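Local coordinates for protein poly(ADP-ribose) glycohydrolase (Thermomonospora curvata, PDB 3SIG) that hydrolyses the ribose-ribose bonds of poly(ADP-ribose) and holds the product ADP-ribose in a pocket of its macrodomain-type fold, at residues A[87-92]-A[212-217]. Sequence-based numbering, arbitrary orientation.
Sequences DQVACL and HRRLVL
Arg214 reaches Asp87 because its chain, with CG anti to the carbonyl carbon, bends back at chi3 (-62°), while the carboxylate of Asp87 sits between its own backbone N and carbonyl carbon (chi1 55°). The two side chains cross at about a right angle, and the arginine grips side-on with two nitrogens. NE forms a salt bridge to the syn side of Asp87 OD2 at 2.9 Å, tilted from the carboxylate plane; NH2 gives a straighter bond (161°) to Asp87 O, 3.0 Å away and in the guanidinium plane. Val89 CG2 lies over one guanidinium face, 3.6 Å from Arg214 NH2, and Leu81 O of helix 74-84 accepts a hydrogen bond from NH1. Two waters link Asp87 OD2 to the backbone N atoms of Arg213 and Arg214.

Past this polar cluster the strands run parallel, their short axes coming within 4.8 Å of each other, joined by Ala90 N to Arg214 O, Val216 N to Ala90 O (2.9 Å) and Leu92 N to Val216 O. Val89 CG1 and Cys91 SG pack on Val216 on the face covered by helix 74-84. On the other face Ala90 CB makes a CH-pi contact over the His212 ring, 4.0 Å from its centroid, and also meets Leu215 CD2. Strands 163-175 and 252-256 flank the pair in the mixed sheet of the macrodomain fold; the Val216 side chain is about 7 Å from bound ADP-ribose.

An alanine in place of Arg214 would probably leave the Asp87 carboxylate without its cationic mate and the loop before strand 90-94 freer to shift. The contact therefore sets a charged, hydrated end next to backbone-bonded strands with apolar side chains, and the arginine's positive charge is likely to favour an ionised Asp87.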
loop_
_atom_site.group_PDB
_atom_site.type_symbol
_atom_site.label_atom_id
_atom_site.label_comp_id
_atom_site.label_asym_id
_atom_site.label_seq_id
_atom_site.Cartn_x
_atom_site.Cartn_y
_atom_site.Cartn_z
ATOM N N ASP A 87 -0.138 8.668 16.525
ATOM C CA ASP A 87 1.032 8.353 15.711
ATOM C C ASP A 87 0.547 7.949 14.312
ATOM O O ASP A 87 -0.396 7.172 14.139
ATOM C CB ASP A 87 1.907 7.258 16.360
ATOM C CG ASP A 87 1.128 6.015 16.669
ATOM O OD1 ASP A 87 0.258 6.068 17.563
ATOM O OD2 ASP A 87 1.326 4.971 16.026
ATOM N N GLN A 88 1.192 8.507 13.296
ATOM C CA GLN A 88 0.804 8.250 11.910
ATOM C C GLN A 88 0.978 6.777 11.497
ATOM O O GLN A 88 2.054 6.191 11.700
ATOM C CB GLN A 88 1.608 9.146 11.012
ATOM C CG GLN A 88 1.123 9.182 9.587
ATOM C CD GLN A 88 1.913 10.177 8.754
ATOM O OE1 GLN A 88 2.788 9.791 7.984
ATOM N NE2 GLN A 88 1.636 11.451 8.922
ATOM N N VAL A 89 -0.068 6.204 10.937
ATOM C CA VAL A 89 -0.091 4.814 10.523
ATOM C C VAL A 89 0.569 4.704 9.151
ATOM O O VAL A 89 0.461 5.634 8.334
ATOM C CB VAL A 89 -1.567 4.353 10.435
ATOM C CG1 VAL A 89 -1.718 2.944 9.874
ATOM C CG2 VAL A 89 -2.228 4.461 11.803
ATOM N N ALA A 90 1.256 3.605 8.880
ATOM C CA ALA A 90 1.783 3.313 7.529
ATOM C C ALA A 90 1.017 2.174 6.909
ATOM O O ALA A 90 0.704 1.176 7.561
ATOM C CB ALA A 90 3.270 2.970 7.592
ATOM N N CYS A 91 0.729 2.298 5.616
ATOM C CA CYS A 91 -0.007 1.328 4.832
ATOM C C CYS A 91 0.759 0.873 3.614
ATOM O O CYS A 91 1.328 1.704 2.904
ATOM C CB CYS A 91 -1.291 2.003 4.317
ATOM S SG CYS A 91 -2.429 2.631 5.543
ATOM N N LEU A 92 0.761 -0.422 3.365
ATOM C CA LEU A 92 1.337 -0.975 2.146
ATOM C C LEU A 92 0.371 -0.822 0.967
ATOM O O LEU A 92 -0.767 -1.292 1.045
ATOM C CB LEU A 92 1.717 -2.452 2.391
ATOM C CG LEU A 92 2.244 -3.235 1.183
ATOM C CD1 LEU A 92 3.504 -2.621 0.623
ATOM C CD2 LEU A 92 2.487 -4.684 1.592
ATOM N N HIS A 212 7.185 4.495 12.104
ATOM C CA HIS A 212 5.827 3.955 12.160
ATOM C C HIS A 212 5.747 2.696 12.989
ATOM O O HIS A 212 6.375 1.683 12.676
ATOM C CB HIS A 212 5.336 3.707 10.732
ATOM C CG HIS A 212 5.241 4.957 9.935
ATOM N ND1 HIS A 212 6.127 5.360 8.954
ATOM C CD2 HIS A 212 4.320 5.941 10.014
ATOM C CE1 HIS A 212 5.767 6.551 8.501
ATOM N NE2 HIS A 212 4.671 6.922 9.130
ATOM N N ARG A 213 4.996 2.773 14.064
ATOM C CA ARG A 213 4.801 1.653 14.945
ATOM C C ARG A 213 3.520 0.885 14.669
ATOM O O ARG A 213 3.341 -0.208 15.195
ATOM C CB ARG A 213 4.785 2.120 16.388
ATOM C CG ARG A 213 6.014 2.923 16.814
ATOM C CD ARG A 213 7.034 2.045 17.502
ATOM N NE ARG A 213 6.528 1.512 18.765
ATOM C CZ ARG A 213 6.571 0.227 19.117
ATOM N NH1 ARG A 213 7.101 -0.675 18.302
ATOM N NH2 ARG A 213 6.084 -0.159 20.290
ATOM N N ARG A 214 2.645 1.423 13.829
ATOM C CA ARG A 214 1.395 0.747 13.471
ATOM C C ARG A 214 1.285 0.653 11.940
ATOM O O ARG A 214 1.505 1.643 11.230
ATOM C CB ARG A 214 0.199 1.497 14.081
ATOM C CG ARG A 214 0.318 1.568 15.588
ATOM C CD ARG A 214 -0.923 2.123 16.276
ATOM N NE ARG A 214 -1.173 3.502 15.856
ATOM C CZ ARG A 214 -2.372 4.067 15.778
ATOM N NH1 ARG A 214 -3.452 3.418 16.155
ATOM N NH2 ARG A 214 -2.462 5.308 15.327
ATOM N N LEU A 215 1.009 -0.571 11.474
ATOM C CA LEU A 215 0.981 -0.898 10.060
ATOM C C LEU A 215 -0.327 -1.474 9.627
ATOM O O LEU A 215 -1.004 -2.221 10.362
ATOM C CB LEU A 215 2.014 -1.942 9.719
ATOM C CG LEU A 215 3.429 -1.704 10.237
ATOM C CD1 LEU A 215 4.345 -2.857 9.804
ATOM C CD2 LEU A 215 4.023 -0.368 9.830
ATOM N N VAL A 216 -0.638 -1.202 8.383
ATOM C CA VAL A 216 -1.733 -1.895 7.710
ATOM C C VAL A 216 -1.130 -2.638 6.517
ATOM O O VAL A 216 -0.671 -2.003 5.555
ATOM C CB VAL A 216 -2.876 -0.964 7.259
ATOM C CG1 VAL A 216 -3.955 -1.781 6.582
ATOM C CG2 VAL A 216 -3.474 -0.183 8.456
ATOM N N LEU A 217 -1.122 -3.956 6.625
ATOM C CA LEU A 217 -0.617 -4.878 5.605
ATOM C C LEU A 217 -1.804 -5.692 5.094
ATOM O O LEU A 217 -2.965 -5.385 5.396
ATOM C CB LEU A 217 0.456 -5.807 6.205
ATOM C CG LEU A 217 1.636 -5.087 6.861
ATOM C CD1 LEU A 217 2.600 -6.098 7.472
ATOM C CD2 LEU A 217 2.353 -4.191 5.897
HETATM O O HOH W 1 2.509 4.394 13.750
HETATM O O HOH W 2 4.366 5.226 15.462
HETATM O O HOH W 3 -1.926 -2.987 3.148
#